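Local coordinates for glutathione transferase (Leptospira interrogans serovar Lai, PDB 3UBK), which probably binds glutathione and conjugates it to electrophilic substrates, at residues A[45-56]-A[60-71]. Sequence-based numbering, arbitrary orientation.
Sequences ISPMGKIPVLEM and FIFESGAILEFL
Pro-47 CD sits over the centre of the Phe-62 ring, 3.4 Å from its centroid, a CH-pi contact. Ile-45 CG2 makes a second one over the face of Phe-60, 3.8 Å from the ring centroid and 6° off the normal, while the extended Glu-55 chain runs alongside the same ring and its OE1 is hydrogen-bonded to His-7 NE2. The strands pair antiparallel through Leu-54 N to Ile-61 O at 2.7 Å and Ile-61 N to Leu-54 O at 2.8 Å. With CG anti to the backbone N (chi1 -176°), Leu-54 is carried toward helix 64-74, where its CD2 meets Phe-70 CD2 at 3.9 Å and also touches Leu-71, and its CB packs on Ile-67. Met-56 SD approaches the Phe-70 ring edge, 3.8 Å from CE2, a Met-aromatic contact. Where the hairpin pairing stops, a water donates to both Pro-52 O and Phe-62 O. Pro-52 follows a cis peptide bond, the cis-proline hallmark of thioredoxin-fold glutathione transferases. In one of its two conformers Glu-63, the N-cap, accepts from Gly-65 N and Ala-66 N. Ser-46 OG bonds Lys-50 O, consistent with holding Lys-50 and Ile-51 near Ser-64, three glutathione-site residues, without ligand in this chain.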
loop_
_atom_site.group_PDB
_atom_site.type_symbol
_atom_site.label_atom_id
_atom_site.label_comp_id
_atom_site.label_asym_id
_atom_site.label_seq_id
_atom_site.Cartn_x
_atom_site.Cartn_y
_atom_site.Cartn_z
ATOM N N ILE A 45 7.908 -9.204 16.271
ATOM C CA ILE A 45 7.154 -7.947 16.327
ATOM C C ILE A 45 7.030 -7.297 14.951
ATOM O O ILE A 45 6.144 -6.466 14.722
ATOM C CB ILE A 45 7.766 -6.934 17.327
ATOM C CG1 ILE A 45 9.074 -6.354 16.786
ATOM C CG2 ILE A 45 7.969 -7.591 18.687
ATOM C CD1 ILE A 45 9.659 -5.233 17.630
ATOM N N SER A 46 7.909 -7.704 14.039
ATOM C CA SER A 46 7.952 -7.169 12.685
ATOM C C SER A 46 8.301 -8.281 11.706
ATOM O O SER A 46 9.458 -8.425 11.299
ATOM C CB SER A 46 8.979 -6.049 12.580
ATOM O OG SER A 46 8.810 -5.342 11.372
ATOM N N PRO A 47 7.286 -9.064 11.321
ATOM C CA PRO A 47 7.372 -10.276 10.503
ATOM C C PRO A 47 8.309 -10.201 9.291
ATOM O O PRO A 47 8.968 -11.192 8.983
ATOM C CB PRO A 47 5.922 -10.487 10.058
ATOM C CG PRO A 47 5.130 -9.984 11.224
ATOM C CD PRO A 47 5.898 -8.774 11.726
ATOM N N MET A 48 8.362 -9.056 8.609
ATOM C CA MET A 48 9.228 -8.896 7.429
ATOM C C MET A 48 10.601 -8.330 7.771
ATOM O O MET A 48 11.448 -8.164 6.887
ATOM C CB MET A 48 8.569 -7.979 6.381
ATOM C CG MET A 48 7.349 -8.571 5.685
ATOM S SD MET A 48 7.763 -10.071 4.759
ATOM C CE MET A 48 8.983 -9.419 3.615
ATOM N N GLY A 49 10.813 -8.005 9.044
ATOM C CA GLY A 49 12.076 -7.400 9.469
ATOM C C GLY A 49 12.210 -5.939 9.059
ATOM O O GLY A 49 13.321 -5.421 8.929
ATOM N N LYS A 50 11.077 -5.267 8.867
ATOM C CA LYS A 50 11.081 -3.875 8.412
ATOM C C LYS A 50 10.918 -2.887 9.558
ATOM O O LYS A 50 10.495 -3.247 10.657
ATOM C CB LYS A 50 9.955 -3.634 7.405
ATOM C CG LYS A 50 9.893 -4.634 6.258
ATOM C CD LYS A 50 10.854 -4.263 5.155
ATOM C CE LYS A 50 10.534 -5.018 3.876
ATOM N NZ LYS A 50 11.182 -4.362 2.716
ATOM N N ILE A 51 11.257 -1.634 9.278
ATOM C CA ILE A 51 10.918 -0.522 10.149
ATOM C C ILE A 51 10.077 0.425 9.305
ATOM O O ILE A 51 10.212 0.438 8.084
ATOM C CB ILE A 51 12.181 0.189 10.672
ATOM C CG1 ILE A 51 13.161 0.484 9.521
ATOM C CG2 ILE A 51 12.834 -0.674 11.749
ATOM C CD1 ILE A 51 14.300 1.476 9.878
ATOM N N PRO A 52 9.208 1.224 9.937
ATOM C CA PRO A 52 8.969 1.376 11.372
ATOM C C PRO A 52 8.050 0.318 11.972
ATOM O O PRO A 52 7.259 -0.322 11.266
ATOM C CB PRO A 52 8.249 2.736 11.451
ATOM C CG PRO A 52 7.468 2.771 10.190
ATOM C CD PRO A 52 8.425 2.201 9.159
ATOM N N VAL A 53 8.162 0.155 13.286
ATOM C CA VAL A 53 7.180 -0.580 14.060
ATOM C C VAL A 53 6.678 0.368 15.136
ATOM O O VAL A 53 7.480 1.034 15.797
ATOM C CB VAL A 53 7.787 -1.812 14.755
ATOM C CG1 VAL A 53 6.704 -2.634 15.430
ATOM C CG2 VAL A 53 8.561 -2.673 13.761
ATOM N N LEU A 54 5.359 0.445 15.305
ATOM C CA LEU A 54 4.778 1.216 16.398
ATOM C C LEU A 54 4.471 0.293 17.564
ATOM O O LEU A 54 3.867 -0.780 17.393
ATOM C CB LEU A 54 3.492 1.916 15.960
ATOM C CG LEU A 54 2.832 2.848 16.988
ATOM C CD1 LEU A 54 3.425 4.242 16.876
ATOM C CD2 LEU A 54 1.329 2.897 16.763
ATOM N N GLU A 55 4.891 0.697 18.755
ATOM C CA GLU A 55 4.559 -0.064 19.956
ATOM C C GLU A 55 3.680 0.775 20.878
ATOM O O GLU A 55 4.009 1.922 21.191
ATOM C CB GLU A 55 5.833 -0.496 20.690
ATOM C CG GLU A 55 5.579 -1.193 22.018
ATOM C CD GLU A 55 6.872 -1.546 22.758
ATOM O OE1 GLU A 55 7.957 -1.255 22.227
ATOM O OE2 GLU A 55 6.796 -2.100 23.872
ATOM N N MET A 56 2.541 0.215 21.262
ATOM C CA MET A 56 1.686 0.774 22.318
ATOM C C MET A 56 1.141 -0.378 23.146
ATOM O O MET A 56 0.832 -1.438 22.605
ATOM C CB MET A 56 0.488 1.509 21.731
ATOM C CG MET A 56 0.755 2.872 21.179
ATOM S SD MET A 56 -0.806 3.688 20.783
ATOM C CE MET A 56 -1.610 3.754 22.376
ATOM N N PHE A 60 2.090 -4.343 18.903
ATOM C CA PHE A 60 2.941 -3.845 17.841
ATOM C C PHE A 60 2.225 -3.754 16.509
ATOM O O PHE A 60 1.529 -4.683 16.119
ATOM C CB PHE A 60 4.175 -4.750 17.694
ATOM C CG PHE A 60 5.007 -4.836 18.939
ATOM C CD1 PHE A 60 4.710 -5.773 19.922
ATOM C CD2 PHE A 60 6.057 -3.955 19.150
ATOM C CE1 PHE A 60 5.470 -5.847 21.086
ATOM C CE2 PHE A 60 6.824 -4.026 20.312
ATOM C CZ PHE A 60 6.524 -4.970 21.280
ATOM N N ILE A 61 2.426 -2.646 15.799
ATOM C CA ILE A 61 1.931 -2.506 14.429
ATOM C C ILE A 61 3.125 -2.228 13.515
ATOM O O ILE A 61 3.940 -1.349 13.817
ATOM C CB ILE A 61 0.910 -1.355 14.319
ATOM C CG1 ILE A 61 -0.274 -1.590 15.255
ATOM C CG2 ILE A 61 0.441 -1.195 12.868
ATOM C CD1 ILE A 61 -1.203 -0.378 15.374
ATOM N N PHE A 62 3.245 -2.964 12.409
ATOM C CA PHE A 62 4.529 -3.007 11.676
ATOM C C PHE A 62 4.501 -2.636 10.194
ATOM O O PHE A 62 5.395 -3.035 9.433
ATOM C CB PHE A 62 5.171 -4.378 11.803
ATOM C CG PHE A 62 4.298 -5.485 11.300
ATOM C CD1 PHE A 62 4.162 -5.709 9.937
ATOM C CD2 PHE A 62 3.592 -6.282 12.187
ATOM C CE1 PHE A 62 3.346 -6.734 9.463
ATOM C CE2 PHE A 62 2.765 -7.304 11.721
ATOM C CZ PHE A 62 2.642 -7.522 10.352
ATOM N N GLU A 63 3.500 -1.885 9.772
ATOM C CA GLU A 63 3.475 -1.345 8.412
ATOM C C GLU A 63 3.055 0.116 8.504
ATOM O O GLU A 63 2.065 0.432 9.167
ATOM C CB GLU A 63 2.505 -2.147 7.535
ATOM C CG GLU A 63 2.625 -1.865 6.043
ATOM C CD GLU A 63 1.790 -0.679 5.599
ATOM O OE1 GLU A 63 2.336 0.211 4.915
ATOM O OE2 GLU A 63 0.587 -0.639 5.938
ATOM N N SER A 64 3.809 1.001 7.861
ATOM C CA SER A 64 3.643 2.436 8.026
ATOM C C SER A 64 2.242 2.942 7.699
ATOM O O SER A 64 1.713 3.814 8.390
ATOM C CB SER A 64 4.693 3.204 7.205
ATOM O OG SER A 64 4.413 3.109 5.827
ATOM N N GLY A 65 1.640 2.419 6.635
ATOM C CA GLY A 65 0.245 2.775 6.331
ATOM C C GLY A 65 -0.731 2.377 7.435
ATOM O O GLY A 65 -1.554 3.192 7.884
ATOM N N ALA A 66 -0.659 1.127 7.883
ATOM C CA ALA A 66 -1.519 0.676 8.998
ATOM C C ALA A 66 -1.259 1.460 10.287
ATOM O O ALA A 66 -2.191 1.744 11.036
ATOM C CB ALA A 66 -1.331 -0.815 9.267
ATOM N N ILE A 67 0.010 1.767 10.568
ATOM C CA ILE A 67 0.350 2.626 11.721
ATOM C C ILE A 67 -0.371 3.985 11.675
ATOM O O ILE A 67 -1.019 4.389 12.643
ATOM C CB ILE A 67 1.881 2.860 11.830
ATOM C CG1 ILE A 67 2.614 1.562 12.199
ATOM C CG2 ILE A 67 2.203 3.967 12.851
ATOM C CD1 ILE A 67 4.124 1.642 11.958
ATOM N N LEU A 68 -0.253 4.703 10.563
ATOM C CA LEU A 68 -0.869 6.025 10.481
ATOM C C LEU A 68 -2.406 5.981 10.457
ATOM O O LEU A 68 -3.052 6.870 10.990
ATOM C CB LEU A 68 -0.311 6.835 9.297
ATOM C CG LEU A 68 1.083 7.406 9.611
ATOM C CD1 LEU A 68 1.652 8.085 8.383
ATOM C CD2 LEU A 68 1.067 8.384 10.794
ATOM N N GLU A 69 -2.989 4.944 9.853
ATOM C CA GLU A 69 -4.450 4.789 9.879
ATOM C C GLU A 69 -4.900 4.517 11.313
ATOM O O GLU A 69 -5.935 5.006 11.769
ATOM C CB GLU A 69 -4.883 3.636 8.959
ATOM C CG GLU A 69 -4.590 3.902 7.479
ATOM C CD GLU A 69 -5.754 4.540 6.732
ATOM O OE1 GLU A 69 -6.790 4.871 7.352
ATOM O OE2 GLU A 69 -5.637 4.693 5.499
ATOM N N PHE A 70 -4.094 3.745 12.028
ATOM C CA PHE A 70 -4.389 3.422 13.427
ATOM C C PHE A 70 -4.312 4.670 14.325
ATOM O O PHE A 70 -5.249 4.972 15.084
ATOM C CB PHE A 70 -3.416 2.336 13.902
ATOM C CG PHE A 70 -3.437 2.100 15.388
ATOM C CD1 PHE A 70 -4.350 1.212 15.952
ATOM C CD2 PHE A 70 -2.542 2.770 16.219
ATOM C CE1 PHE A 70 -4.372 0.985 17.343
ATOM C CE2 PHE A 70 -2.545 2.544 17.612
ATOM C CZ PHE A 70 -3.470 1.643 18.168
ATOM N N LEU A 71 -3.199 5.393 14.234
ATOM C CA LEU A 71 -3.011 6.594 15.038
ATOM C C LEU A 71 -4.107 7.617 14.760
ATOM O O LEU A 71 -4.588 8.270 15.679
ATOM C CB LEU A 71 -1.634 7.230 14.789
ATOM C CG LEU A 71 -0.464 6.447 15.372
ATOM C CD1 LEU A 71 0.853 7.086 14.948
ATOM C CD2 LEU A 71 -0.590 6.379 16.901
HETATM O O HOH W 1 3.357 -7.481 15.436
HETATM O O HOH W 2 7.225 -1.268 8.665
#